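Local coordinates for aspartate aminotransferase (Thermotoga maritima, PDB 1O4S), which catalyses the pyridoxal-phosphate-dependent transfer of an amino group from L-aspartate to 2-oxoglutarate, giving oxaloacetate and L-glutamate, at residues V149-T154 / A357-G362; E165-L170 / E197-L202; S182-N185 / V190-R193; D217-T222 / Q300-R305; V321-A326 / L366-S371. All coordinates share one frame; numbering follows the deposited sequence.

From the N terminus, residues 149-154 open contact 1, whose loop closes only at 357-362 and encloses contacts 2, 3 and 4. Within it, 165-170 and 197-202 close contact 2 between neighbouring helices, and contact 3, a short loop at 182-193, is nested inside contact 2. Contact 4 follows in series, joining 217-222 to helix 296-315 at 300-305. Contact 5 opens at 321-326, inside the loop of contact 1, and closes at 366-371 beyond its end, so these two cross. Contacts 2 and 3 lie among the helices and loops around the seven-stranded sheet, contacts 1 and 4 link it to the rest, and contact 5 packs beside contact 4, their centres 8 Å apart.

Contact 1: V149-T154 / A357-G362; sequences VNVVET and AFLKPG. With SO4 (sulfate ion), chain L.
L359 and K360 reach across from the loop between strands 350-354 and 363-367 of the smaller sheet to strand 148-153, the outermost strand of the large seven-stranded sheet. The contact therefore bridges the two sheets of a fold type I aminotransferase. L359 comes first and supplies the apolar part: its CD1 lies 4.2 Å from V151 CG2, a loose touch at the edge of the interface, and I139 of helix 138-144 packs against both side chains. K360 follows with the polar part. Its chain bends at the second torsion (chi2 83°) and then runs straight, which carries the ammonium past the extended side chain of E153; the two chains cross at about a right angle. NZ forms a salt bridge with E153 OE1 at 2.9 Å, approaching from the anti side of the carboxylate and 33° out of its plane. The same nitrogen donates to the backbone T154 O at 2.8 Å, while T154 OG1 is engaged separately by S132 O. A sulfate, probably from the crystallisation liquor, is bound here too, with M156 N and S157 N also donating to it. K360 NZ reaches sulfate O1 at 2.8 Å, its third oxygen partner.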
# COMPACT_ATOMS: atom_id res chain seq x y z
N VAL B 149 8.42 -15.46 14.54
CA VAL B 149 9.71 -15.41 13.90
C VAL B 149 10.73 -16.23 14.69
O VAL B 149 10.75 -16.18 15.91
CB VAL B 149 10.23 -13.96 13.79
CG1 VAL B 149 11.56 -13.95 13.05
CG2 VAL B 149 9.22 -13.05 13.03
N ASN B 150 11.56 -16.97 13.95
CA ASN B 150 12.72 -17.63 14.50
C ASN B 150 13.93 -16.99 13.82
O ASN B 150 14.14 -17.18 12.63
CB ASN B 150 12.65 -19.15 14.24
CG ASN B 150 13.54 -19.96 15.18
OD1 ASN B 150 14.52 -19.46 15.74
ND2 ASN B 150 13.20 -21.25 15.33
N VAL B 151 14.69 -16.21 14.58
CA VAL B 151 15.86 -15.50 14.07
C VAL B 151 17.07 -16.40 14.22
O VAL B 151 17.39 -16.84 15.32
CB VAL B 151 16.11 -14.20 14.84
CG1 VAL B 151 17.31 -13.45 14.26
CG2 VAL B 151 14.86 -13.33 14.88
N VAL B 152 17.72 -16.68 13.10
CA VAL B 152 18.89 -17.53 13.08
C VAL B 152 20.04 -16.58 12.85
O VAL B 152 20.17 -16.00 11.77
CB VAL B 152 18.81 -18.60 11.96
CG1 VAL B 152 20.12 -19.36 11.84
CG2 VAL B 152 17.65 -19.55 12.23
N GLU B 153 20.87 -16.41 13.88
CA GLU B 153 22.01 -15.54 13.83
C GLU B 153 23.17 -16.13 12.99
O GLU B 153 23.48 -17.32 13.08
CB GLU B 153 22.50 -15.25 15.24
CG GLU B 153 23.53 -14.13 15.32
CD GLU B 153 24.06 -13.92 16.73
OE1 GLU B 153 24.83 -12.95 16.94
OE2 GLU B 153 23.72 -14.74 17.63
N THR B 154 23.78 -15.26 12.20
CA THR B 154 24.99 -15.56 11.44
C THR B 154 26.12 -14.66 11.91
O THR B 154 25.90 -13.63 12.54
CB THR B 154 24.80 -15.39 9.90
OG1 THR B 154 24.50 -14.03 9.57
CG2 THR B 154 23.61 -16.18 9.39
N ALA B 357 20.11 -2.26 15.31
CA ALA B 357 18.90 -2.14 14.52
C ALA B 357 18.62 -3.41 13.68
O ALA B 357 17.47 -3.72 13.35
CB ALA B 357 19.01 -0.92 13.66
N PHE B 358 19.68 -4.13 13.34
CA PHE B 358 19.62 -5.33 12.52
C PHE B 358 19.78 -6.62 13.35
O PHE B 358 20.08 -7.70 12.80
CB PHE B 358 20.70 -5.22 11.46
CG PHE B 358 20.68 -3.89 10.71
CD1 PHE B 358 19.84 -3.71 9.62
CD2 PHE B 358 21.50 -2.83 11.11
CE1 PHE B 358 19.82 -2.47 8.89
CE2 PHE B 358 21.48 -1.59 10.42
CZ PHE B 358 20.62 -1.42 9.30
N LEU B 359 19.58 -6.49 14.66
CA LEU B 359 19.75 -7.56 15.65
C LEU B 359 21.16 -8.14 15.73
O LEU B 359 21.33 -9.30 16.09
CB LEU B 359 18.73 -8.69 15.42
CG LEU B 359 17.28 -8.20 15.29
CD1 LEU B 359 16.29 -9.38 15.25
CD2 LEU B 359 16.96 -7.21 16.41
N LYS B 360 22.16 -7.32 15.42
CA LYS B 360 23.56 -7.72 15.53
C LYS B 360 24.38 -6.61 16.18
O LYS B 360 25.04 -5.82 15.48
CB LYS B 360 24.14 -8.08 14.16
CG LYS B 360 25.51 -8.74 14.26
CD LYS B 360 25.41 -10.22 14.55
CE LYS B 360 26.79 -10.81 14.76
NZ LYS B 360 26.76 -12.28 14.82
N PRO B 361 24.32 -6.55 17.51
CA PRO B 361 25.09 -5.56 18.28
C PRO B 361 26.61 -5.67 18.09
O PRO B 361 27.13 -6.71 17.71
CB PRO B 361 24.69 -5.87 19.73
CG PRO B 361 23.35 -6.59 19.62
CD PRO B 361 23.49 -7.41 18.38
N GLY B 362 27.31 -4.58 18.37
CA GLY B 362 28.75 -4.54 18.20
C GLY B 362 29.20 -4.34 16.76
O GLY B 362 30.36 -4.56 16.44
S SO4 L . 30.74 -12.36 15.08
O1 SO4 L . 29.54 -12.04 14.29
O2 SO4 L . 31.37 -11.11 15.57
O3 SO4 L . 30.26 -13.14 16.23
O4 SO4 L . 31.66 -13.19 14.29

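Contact 2: E165-L170 / E197-L202; sequences EEVEGL and EGLVRL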
# COMPACT_ATOMS: atom_id res chain seq x y z
N GLU B 165 22.63 -26.90 7.74
CA GLU B 165 22.61 -27.93 8.75
C GLU B 165 21.74 -27.44 9.93
O GLU B 165 20.76 -28.08 10.29
CB GLU B 165 24.09 -28.23 9.14
CG GLU B 165 25.09 -28.36 7.94
CD GLU B 165 25.61 -27.04 7.26
OE1 GLU B 165 25.97 -26.05 7.94
OE2 GLU B 165 25.70 -26.99 6.02
N GLU B 166 22.09 -26.26 10.45
CA GLU B 166 21.40 -25.59 11.57
C GLU B 166 19.98 -25.15 11.25
O GLU B 166 19.16 -25.01 12.16
CB GLU B 166 22.25 -24.39 12.03
CG GLU B 166 21.57 -23.26 12.82
CD GLU B 166 22.59 -22.27 13.42
OE1 GLU B 166 23.63 -22.75 13.95
OE2 GLU B 166 22.38 -21.04 13.37
N VAL B 167 19.68 -24.92 9.98
CA VAL B 167 18.33 -24.53 9.56
C VAL B 167 17.38 -25.73 9.63
O VAL B 167 16.24 -25.59 10.09
CB VAL B 167 18.31 -23.92 8.12
CG1 VAL B 167 16.89 -23.83 7.57
CG2 VAL B 167 18.96 -22.53 8.13
N GLU B 168 17.84 -26.89 9.16
CA GLU B 168 17.01 -28.09 9.21
C GLU B 168 16.73 -28.46 10.65
O GLU B 168 15.65 -28.94 10.99
CB GLU B 168 17.67 -29.27 8.50
CG GLU B 168 16.72 -30.46 8.37
CD GLU B 168 17.26 -31.62 7.56
OE1 GLU B 168 16.52 -32.62 7.41
OE2 GLU B 168 18.42 -31.53 7.08
N GLY B 169 17.75 -28.23 11.49
CA GLY B 169 17.69 -28.51 12.91
C GLY B 169 16.57 -27.77 13.60
O GLY B 169 16.01 -28.29 14.56
N LEU B 170 16.25 -26.57 13.10
CA LEU B 170 15.21 -25.70 13.68
C LEU B 170 13.82 -25.86 13.11
O LEU B 170 12.88 -25.33 13.68
CB LEU B 170 15.58 -24.21 13.53
CG LEU B 170 16.87 -23.70 14.19
CD1 LEU B 170 17.01 -22.21 13.95
CD2 LEU B 170 16.92 -24.03 15.70
N GLU B 197 20.89 -24.34 -3.03
CA GLU B 197 20.52 -25.67 -3.57
C GLU B 197 20.00 -26.58 -2.47
O GLU B 197 19.03 -27.32 -2.67
CB GLU B 197 21.73 -26.36 -4.24
CG GLU B 197 22.23 -25.64 -5.49
CD GLU B 197 23.40 -26.31 -6.19
OE1 GLU B 197 24.37 -26.73 -5.52
OE2 GLU B 197 23.34 -26.40 -7.43
N GLY B 198 20.67 -26.53 -1.32
CA GLY B 198 20.29 -27.32 -0.18
C GLY B 198 18.98 -26.84 0.41
O GLY B 198 18.15 -27.65 0.84
N LEU B 199 18.76 -25.53 0.41
CA LEU B 199 17.57 -24.97 1.00
C LEU B 199 16.37 -25.35 0.14
O LEU B 199 15.31 -25.67 0.63
CB LEU B 199 17.71 -23.45 1.11
CG LEU B 199 17.22 -22.64 2.32
CD1 LEU B 199 16.72 -21.29 1.82
CD2 LEU B 199 16.17 -23.31 3.17
N VAL B 200 16.56 -25.33 -1.17
CA VAL B 200 15.54 -25.75 -2.12
C VAL B 200 15.19 -27.25 -1.96
O VAL B 200 14.04 -27.64 -2.16
CB VAL B 200 16.01 -25.46 -3.59
CG1 VAL B 200 15.23 -26.30 -4.62
CG2 VAL B 200 15.91 -24.02 -3.89
N ARG B 201 16.18 -28.07 -1.60
CA ARG B 201 15.94 -29.47 -1.27
C ARG B 201 15.11 -29.57 0.00
O ARG B 201 14.12 -30.28 0.04
CB ARG B 201 17.25 -30.26 -1.08
CG ARG B 201 17.91 -30.73 -2.36
CD ARG B 201 19.04 -31.78 -2.15
NE ARG B 201 20.27 -31.21 -1.56
CZ ARG B 201 21.21 -30.51 -2.24
NH1 ARG B 201 21.09 -30.30 -3.55
NH2 ARG B 201 22.27 -30.03 -1.59
N LEU B 202 15.54 -28.87 1.04
CA LEU B 202 14.82 -28.84 2.32
C LEU B 202 13.36 -28.42 2.19
O LEU B 202 12.52 -28.95 2.91
CB LEU B 202 15.45 -27.85 3.30
CG LEU B 202 16.50 -28.28 4.31
CD1 LEU B 202 16.74 -27.12 5.28
CD2 LEU B 202 16.07 -29.55 5.06
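L202 N donates to G198 O at 2.9 Å, one of the helix bonds that hold the backbone from which the L202 side chain reaches across to V167 and E168. The helices at 165-170 and 197-202 run nearly alongside each other, their segment axes 10.8 Å apart and crossing at -19°. At that spacing the backbones stay well apart and side chains must fill the gap. L202 does most of this with its two methyl branches. CD1 lies 4.0 Å from V167 CG1 and equally near E168 CB. CD2 rests along the glutamate chain, 3.5 Å from both E168 CG and E168 CD. E168 is extended throughout, with CG anti to the backbone N (chi1 -172°), which lays its carboxylate as well as its methylenes against that methyl. Deeper in, V167 CG1 also comes within 4.5 Å of L199 CD2, and F208 packs on both L199 and L202. Each helix belongs to a beta-alpha-beta crossover of the large sheet, one leading into strand 175-180 and the other following it. Van der Waals packing holds the joint, while the partly exposed E168, which touches K205 and R206, probably keeps its carboxylate in favourable electrostatic surroundings.

Contact 3: S182-N185 / V190-R193; sequences SPNN and VYRR. With PLP (pyridoxal-5'-phosphate), chain M; SO4 (sulfate ion), chain K.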
# COMPACT_ATOMS: atom_id res chain seq x y z
N SER B 182 19.55 -12.01 -0.33
CA SER B 182 20.85 -12.04 -0.95
C SER B 182 20.73 -11.35 -2.31
O SER B 182 19.84 -11.72 -3.09
CB SER B 182 21.34 -13.49 -1.09
OG SER B 182 22.57 -13.54 -1.77
N PRO B 183 21.56 -10.33 -2.60
CA PRO B 183 22.53 -9.72 -1.66
C PRO B 183 21.92 -9.06 -0.43
O PRO B 183 20.79 -8.54 -0.44
CB PRO B 183 23.25 -8.65 -2.52
CG PRO B 183 22.96 -9.04 -3.96
CD PRO B 183 21.60 -9.69 -3.93
N ASN B 184 22.69 -9.07 0.65
CA ASN B 184 22.15 -8.85 1.98
C ASN B 184 22.24 -7.40 2.43
O ASN B 184 23.23 -6.73 2.20
CB ASN B 184 22.89 -9.74 2.99
CG ASN B 184 22.30 -9.67 4.37
OD1 ASN B 184 22.89 -9.09 5.28
ND2 ASN B 184 21.12 -10.25 4.53
N ASN B 185 21.16 -6.94 3.03
CA ASN B 185 21.16 -5.72 3.81
C ASN B 185 21.07 -6.20 5.28
O ASN B 185 20.05 -6.82 5.63
CB ASN B 185 19.95 -4.88 3.39
CG ASN B 185 19.85 -3.57 4.14
OD1 ASN B 185 20.60 -3.30 5.05
ND2 ASN B 185 18.90 -2.73 3.72
N VAL B 190 26.54 -12.27 -0.22
CA VAL B 190 25.79 -12.99 -1.21
C VAL B 190 25.87 -14.45 -0.77
O VAL B 190 26.95 -14.97 -0.51
CB VAL B 190 26.46 -12.74 -2.57
CG1 VAL B 190 26.36 -13.94 -3.47
CG2 VAL B 190 25.93 -11.49 -3.24
N TYR B 191 24.73 -15.11 -0.69
CA TYR B 191 24.67 -16.48 -0.21
C TYR B 191 25.20 -17.48 -1.24
O TYR B 191 24.95 -17.34 -2.43
CB TYR B 191 23.24 -16.83 0.19
CG TYR B 191 22.73 -16.20 1.48
CD1 TYR B 191 23.56 -15.43 2.30
CD2 TYR B 191 21.41 -16.40 1.89
CE1 TYR B 191 23.07 -14.85 3.51
CE2 TYR B 191 20.92 -15.85 3.11
CZ TYR B 191 21.76 -15.08 3.89
OH TYR B 191 21.32 -14.55 5.07
N ARG B 192 25.89 -18.51 -0.73
CA ARG B 192 26.61 -19.48 -1.51
C ARG B 192 25.61 -20.37 -2.23
O ARG B 192 24.53 -20.63 -1.72
CB ARG B 192 27.51 -20.35 -0.59
CG ARG B 192 28.64 -19.60 0.17
CD ARG B 192 29.95 -19.31 -0.66
NE ARG B 192 30.99 -20.35 -0.55
CZ ARG B 192 32.17 -20.34 -1.20
NH1 ARG B 192 32.51 -19.35 -2.03
NH2 ARG B 192 33.04 -21.33 -1.00
N ARG B 193 26.00 -20.83 -3.41
CA ARG B 193 25.15 -21.67 -4.23
C ARG B 193 24.78 -22.98 -3.51
O ARG B 193 23.65 -23.43 -3.56
CB ARG B 193 25.88 -21.97 -5.55
CG ARG B 193 25.10 -22.88 -6.48
CD ARG B 193 25.75 -23.13 -7.83
NE ARG B 193 24.82 -23.87 -8.69
CZ ARG B 193 24.06 -23.35 -9.66
NH1 ARG B 193 24.11 -22.04 -9.97
NH2 ARG B 193 23.24 -24.16 -10.34
N1 PLP M . 14.55 -5.41 1.02
C2 PLP M . 15.70 -4.79 1.46
C2A PLP M . 16.60 -5.63 2.32
C3 PLP M . 15.97 -3.45 1.15
O3 PLP M . 17.01 -2.92 1.54
C4 PLP M . 15.09 -2.73 0.33
C4A PLP M . 15.40 -1.27 -0.04
C5 PLP M . 13.94 -3.42 -0.12
C6 PLP M . 13.69 -4.74 0.25
C5A PLP M . 12.85 -2.85 -1.01
O4P PLP M . 12.31 -1.55 -0.88
P PLP M . 11.23 -0.97 -1.91
O1P PLP M . 11.67 0.44 -2.00
O2P PLP M . 11.28 -1.72 -3.17
O3P PLP M . 10.01 -1.14 -1.10
S SO4 K . 17.26 0.75 5.40
O1 SO4 K . 18.09 -0.20 4.63
O2 SO4 K . 16.91 0.08 6.65
O3 SO4 K . 17.90 2.06 5.65
O4 SO4 K . 16.09 1.04 4.59
O HOH W 1 23.21 -15.59 -3.66
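S182 and Y191 meet through the serine hydroxyl and the tyrosine backbone. With OG anti to the backbone N (chi1 176°), S182 extends its oxygen to Y191 N, which donates to it at 2.9 Å along a nearly straight line, the N-H...O angle being 165°. OG in turn donates to a water that passes a hydrogen bond on to Y191 O, so this one hydroxyl engages both backbone polar groups of the tyrosine. Y191 holds its CG anti to the carbonyl carbon (chi1 -73°), and the ring lies obliquely beside the serine, CG 4.0 Å from S182 CB. P183 follows a cis peptide bond; its ring lies side by side with V190, pointing the same way, and CG stands 3.9 Å from V190 CG2. This is the loop between strand 175-180 and helix 193-206, which in class I aminotransferases carries the asparagine that bonds the cofactor's 3-oxygen. The N184 amide is held by T187 OG1 and N181 O. N185 has its CG anti to the backbone N, projecting the amide towards the cofactor: ND2 donates to PLP O3 at 2.9 Å and to O1 of a sulfate at 2.8 Å. R365 NH1 bonds both N185 OD1 and that sulfate, consistent with a substrate carboxylate binding there.

Contact 4: D217-T222 / Q300-R305; sequences DSLVYT and QTFKER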
# COMPACT_ATOMS: atom_id res chain seq x y z
N ASP B 217 20.02 -7.49 -6.51
CA ASP B 217 20.69 -8.45 -7.40
C ASP B 217 21.51 -7.85 -8.57
O ASP B 217 22.37 -8.55 -9.14
CB ASP B 217 19.72 -9.51 -7.94
CG ASP B 217 18.73 -8.97 -8.97
OD1 ASP B 217 18.13 -9.80 -9.70
OD2 ASP B 217 18.41 -7.78 -9.10
N SER B 218 21.22 -6.60 -8.93
CA SER B 218 21.94 -5.87 -9.98
C SER B 218 23.18 -5.26 -9.42
O SER B 218 24.12 -5.01 -10.14
CB SER B 218 21.07 -4.69 -10.50
OG SER B 218 20.42 -5.13 -11.66
N LEU B 219 23.13 -4.91 -8.14
CA LEU B 219 24.25 -4.24 -7.50
C LEU B 219 25.20 -5.29 -6.93
O LEU B 219 25.31 -5.46 -5.72
CB LEU B 219 23.76 -3.26 -6.44
CG LEU B 219 23.12 -1.99 -7.01
CD1 LEU B 219 22.15 -1.36 -6.07
CD2 LEU B 219 24.22 -1.02 -7.34
N VAL B 220 25.85 -6.01 -7.84
CA VAL B 220 26.79 -7.07 -7.48
C VAL B 220 28.18 -6.74 -8.04
O VAL B 220 28.30 -6.15 -9.13
CB VAL B 220 26.30 -8.47 -7.93
CG1 VAL B 220 25.09 -8.91 -7.08
CG2 VAL B 220 25.96 -8.49 -9.44
N TYR B 221 29.21 -7.08 -7.27
CA TYR B 221 30.60 -6.70 -7.55
C TYR B 221 31.43 -7.93 -7.80
O TYR B 221 32.65 -7.91 -7.70
CB TYR B 221 31.18 -5.89 -6.39
CG TYR B 221 30.19 -4.85 -5.95
CD1 TYR B 221 29.70 -3.93 -6.88
CD2 TYR B 221 29.71 -4.80 -4.64
CE1 TYR B 221 28.76 -2.97 -6.51
CE2 TYR B 221 28.77 -3.84 -4.26
CZ TYR B 221 28.28 -2.93 -5.21
OH TYR B 221 27.33 -1.98 -4.87
N THR B 222 30.75 -8.99 -8.21
CA THR B 222 31.33 -10.30 -8.24
C THR B 222 30.50 -11.17 -9.19
O THR B 222 29.36 -10.82 -9.57
CB THR B 222 31.38 -10.78 -6.75
OG1 THR B 222 32.74 -10.81 -6.31
CG2 THR B 222 30.88 -12.17 -6.53
N GLN B 300 28.71 0.31 -11.76
CA GLN B 300 30.18 0.45 -11.79
C GLN B 300 30.63 1.54 -10.85
O GLN B 300 31.69 1.42 -10.22
CB GLN B 300 30.70 0.74 -13.21
CG GLN B 300 32.23 1.04 -13.31
CD GLN B 300 33.17 -0.15 -12.91
OE1 GLN B 300 34.36 0.08 -12.59
NE2 GLN B 300 32.66 -1.40 -12.94
N THR B 301 29.85 2.61 -10.77
CA THR B 301 30.09 3.66 -9.80
C THR B 301 30.07 3.09 -8.35
O THR B 301 30.94 3.40 -7.56
CB THR B 301 29.05 4.77 -9.92
OG1 THR B 301 29.11 5.38 -11.23
CG2 THR B 301 29.35 5.84 -8.90
N PHE B 302 29.08 2.26 -8.03
CA PHE B 302 29.00 1.63 -6.72
C PHE B 302 30.14 0.62 -6.48
O PHE B 302 30.66 0.53 -5.37
CB PHE B 302 27.64 0.95 -6.50
CG PHE B 302 26.59 1.87 -5.93
CD1 PHE B 302 26.58 2.17 -4.58
CD2 PHE B 302 25.64 2.46 -6.73
CE1 PHE B 302 25.62 3.03 -4.05
CE2 PHE B 302 24.67 3.29 -6.20
CZ PHE B 302 24.67 3.58 -4.85
N LYS B 303 30.53 -0.11 -7.52
CA LYS B 303 31.65 -1.07 -7.42
C LYS B 303 32.93 -0.35 -7.01
O LYS B 303 33.64 -0.81 -6.14
CB LYS B 303 31.87 -1.80 -8.75
CG LYS B 303 32.94 -2.91 -8.74
CD LYS B 303 32.85 -3.73 -10.03
CE LYS B 303 33.83 -4.89 -10.02
NZ LYS B 303 34.05 -5.55 -11.36
N GLU B 304 33.20 0.79 -7.62
CA GLU B 304 34.42 1.50 -7.33
C GLU B 304 34.39 2.23 -5.98
O GLU B 304 35.44 2.39 -5.35
CB GLU B 304 34.83 2.38 -8.51
CG GLU B 304 34.41 3.82 -8.51
CD GLU B 304 35.11 4.58 -9.63
OE1 GLU B 304 35.57 3.89 -10.60
OE2 GLU B 304 35.18 5.85 -9.55
N ARG B 305 33.20 2.62 -5.52
CA ARG B 305 33.04 3.12 -4.15
C ARG B 305 33.26 2.00 -3.13
O ARG B 305 33.86 2.21 -2.08
CB ARG B 305 31.62 3.69 -3.94
CG ARG B 305 31.30 4.98 -4.72
CD ARG B 305 29.87 5.23 -4.81
NE ARG B 305 29.52 6.52 -5.40
CZ ARG B 305 28.28 6.97 -5.46
NH1 ARG B 305 27.29 6.22 -4.97
NH2 ARG B 305 28.01 8.16 -5.98
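Y221 lies against the helix residues F302 and K303, and these three side chains make up most of the interface. The tyrosine ring runs along the helix surface, its CD1 3.5 Å from K303 CA and its CE1 3.5 Å from K303 N, so it touches the helix backbone itself. K303 is fully extended and slides past Y221 in the opposite direction; its CB sits 3.6 Å from Y221 CD1, leaving the aliphatic stem alongside the ring and carrying the ammonium beyond it. With CG anti to its carbonyl carbon (chi1 -46°), Y221 brings its hydroxyl beside F302 CB, 3.4 Å from OH. That is plain packing: the polar partner of the hydroxyl is A326 O. F302 is wedged by L219, whose CD2 stands 3.8 Å from F302 CD2, and its ring meets that of F327. L219 is the centre of an inverse gamma turn, which helps lead the chain round to Y221. The L219 side chain is about 4 Å from that of K246, the lysine to which the cofactor attaches, although it is not attached here. The contact places helix 296-315 against the loop following strand 209-213 of this fold type I aminotransferase.

Contact 5: V321-A326 / L366-S371; sequences VEPEGA and LSFATS
F368 points its ring between P323 and the backbone of A326, and nearly everything close in this contact happens at the far end of that ring. The first torsion (chi1 48°) places CG between the backbone N and the carbonyl carbon, and from there the ring reaches across while the two backbones remain apart; even the nearest alpha carbons, of A326 and S367, are 9.2 Å from each other. CZ approaches A326 O to 4.1 Å and CE2 comes to 4.5 Å from P323 CG, both at an oblique angle to the ring. These are modest van der Waals contacts; the polar partner of A326 O is the Y221 hydroxyl. Neighbours complete the burial: F302, K306 and L375 pack on F368, while V310 and L329 pack on P323. The ring therefore joins the loop entering strand 328-332 to the end of strand 363-367, two antiparallel neighbours in the small sheet, with side chains of helices 296-315 and 372-386 packing on it. On the A326 side the packing leads inwards, its side chain being about 7 Å from the bound cofactor. The outer side is looser, though in its side chains alone: that of E322 is exposed and makes a long, weak ion pair with K306, and that of E324 a weak hydrogen bond with T222, whereas the E324 backbone is bonded to G188 and Y221.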
# COMPACT_ATOMS: atom_id res chain seq x y z
N VAL B 321 33.32 -8.15 6.79
CA VAL B 321 33.24 -9.02 5.62
C VAL B 321 33.09 -8.12 4.37
O VAL B 321 32.26 -7.21 4.33
CB VAL B 321 32.04 -9.99 5.74
CG1 VAL B 321 32.01 -10.98 4.57
CG2 VAL B 321 32.09 -10.77 7.08
N GLU B 322 33.93 -8.36 3.37
CA GLU B 322 33.93 -7.57 2.16
C GLU B 322 32.58 -7.75 1.49
O GLU B 322 32.21 -8.87 1.16
CB GLU B 322 35.07 -8.03 1.25
CG GLU B 322 35.26 -7.22 -0.03
CD GLU B 322 36.46 -7.70 -0.85
OE1 GLU B 322 37.42 -8.23 -0.25
OE2 GLU B 322 36.45 -7.54 -2.09
N PRO B 323 31.82 -6.68 1.29
CA PRO B 323 30.51 -6.82 0.64
C PRO B 323 30.66 -7.23 -0.83
O PRO B 323 31.55 -6.73 -1.51
CB PRO B 323 29.87 -5.43 0.78
CG PRO B 323 30.95 -4.51 0.93
CD PRO B 323 32.09 -5.28 1.66
N GLU B 324 29.82 -8.17 -1.29
CA GLU B 324 29.80 -8.62 -2.68
C GLU B 324 28.63 -8.04 -3.45
O GLU B 324 28.49 -8.26 -4.65
CB GLU B 324 29.78 -10.14 -2.71
CG GLU B 324 31.16 -10.76 -2.39
CD GLU B 324 31.25 -12.27 -2.65
OE1 GLU B 324 30.75 -13.07 -1.84
OE2 GLU B 324 31.86 -12.67 -3.66
N GLY B 325 27.77 -7.31 -2.75
CA GLY B 325 26.59 -6.71 -3.33
C GLY B 325 25.92 -5.70 -2.42
O GLY B 325 26.37 -5.51 -1.28
N ALA B 326 24.85 -5.06 -2.92
CA ALA B 326 24.15 -3.96 -2.26
C ALA B 326 25.13 -2.79 -2.07
O ALA B 326 26.10 -2.70 -2.81
CB ALA B 326 23.48 -4.40 -0.94
N LEU B 366 27.52 1.17 7.33
CA LEU B 366 27.90 2.30 6.52
C LEU B 366 27.34 2.11 5.08
O LEU B 366 27.47 1.06 4.45
CB LEU B 366 29.43 2.45 6.57
CG LEU B 366 30.11 3.53 5.71
CD1 LEU B 366 31.49 3.83 6.24
CD2 LEU B 366 30.17 3.13 4.21
N SER B 367 26.67 3.13 4.58
CA SER B 367 26.18 3.11 3.20
C SER B 367 27.14 3.88 2.36
O SER B 367 27.63 4.95 2.77
CB SER B 367 24.79 3.76 3.08
OG SER B 367 23.90 3.08 3.92
N PHE B 368 27.42 3.36 1.18
CA PHE B 368 28.27 4.11 0.27
C PHE B 368 27.50 4.61 -0.98
O PHE B 368 27.98 4.53 -2.13
CB PHE B 368 29.57 3.37 -0.04
CG PHE B 368 29.41 1.94 -0.42
CD1 PHE B 368 29.19 1.57 -1.74
CD2 PHE B 368 29.55 0.94 0.55
CE1 PHE B 368 29.11 0.24 -2.10
CE2 PHE B 368 29.45 -0.38 0.20
CZ PHE B 368 29.23 -0.73 -1.13
N ALA B 369 26.29 5.11 -0.72
CA ALA B 369 25.51 5.82 -1.73
C ALA B 369 25.84 7.30 -1.60
O ALA B 369 24.96 8.14 -1.44
CB ALA B 369 24.00 5.53 -1.58
N THR B 370 27.13 7.60 -1.63
CA THR B 370 27.63 8.97 -1.77
C THR B 370 28.96 8.98 -2.51
O THR B 370 29.58 7.94 -2.75
CB THR B 370 27.74 9.72 -0.40
OG1 THR B 370 28.99 9.45 0.23
CG2 THR B 370 26.76 9.21 0.64
N SER B 371 29.38 10.17 -2.90
CA SER B 371 30.58 10.33 -3.71
C SER B 371 31.84 9.85 -2.98
O SER B 371 31.92 9.87 -1.74
CB SER B 371 30.72 11.78 -4.11
OG SER B 371 30.82 12.57 -2.95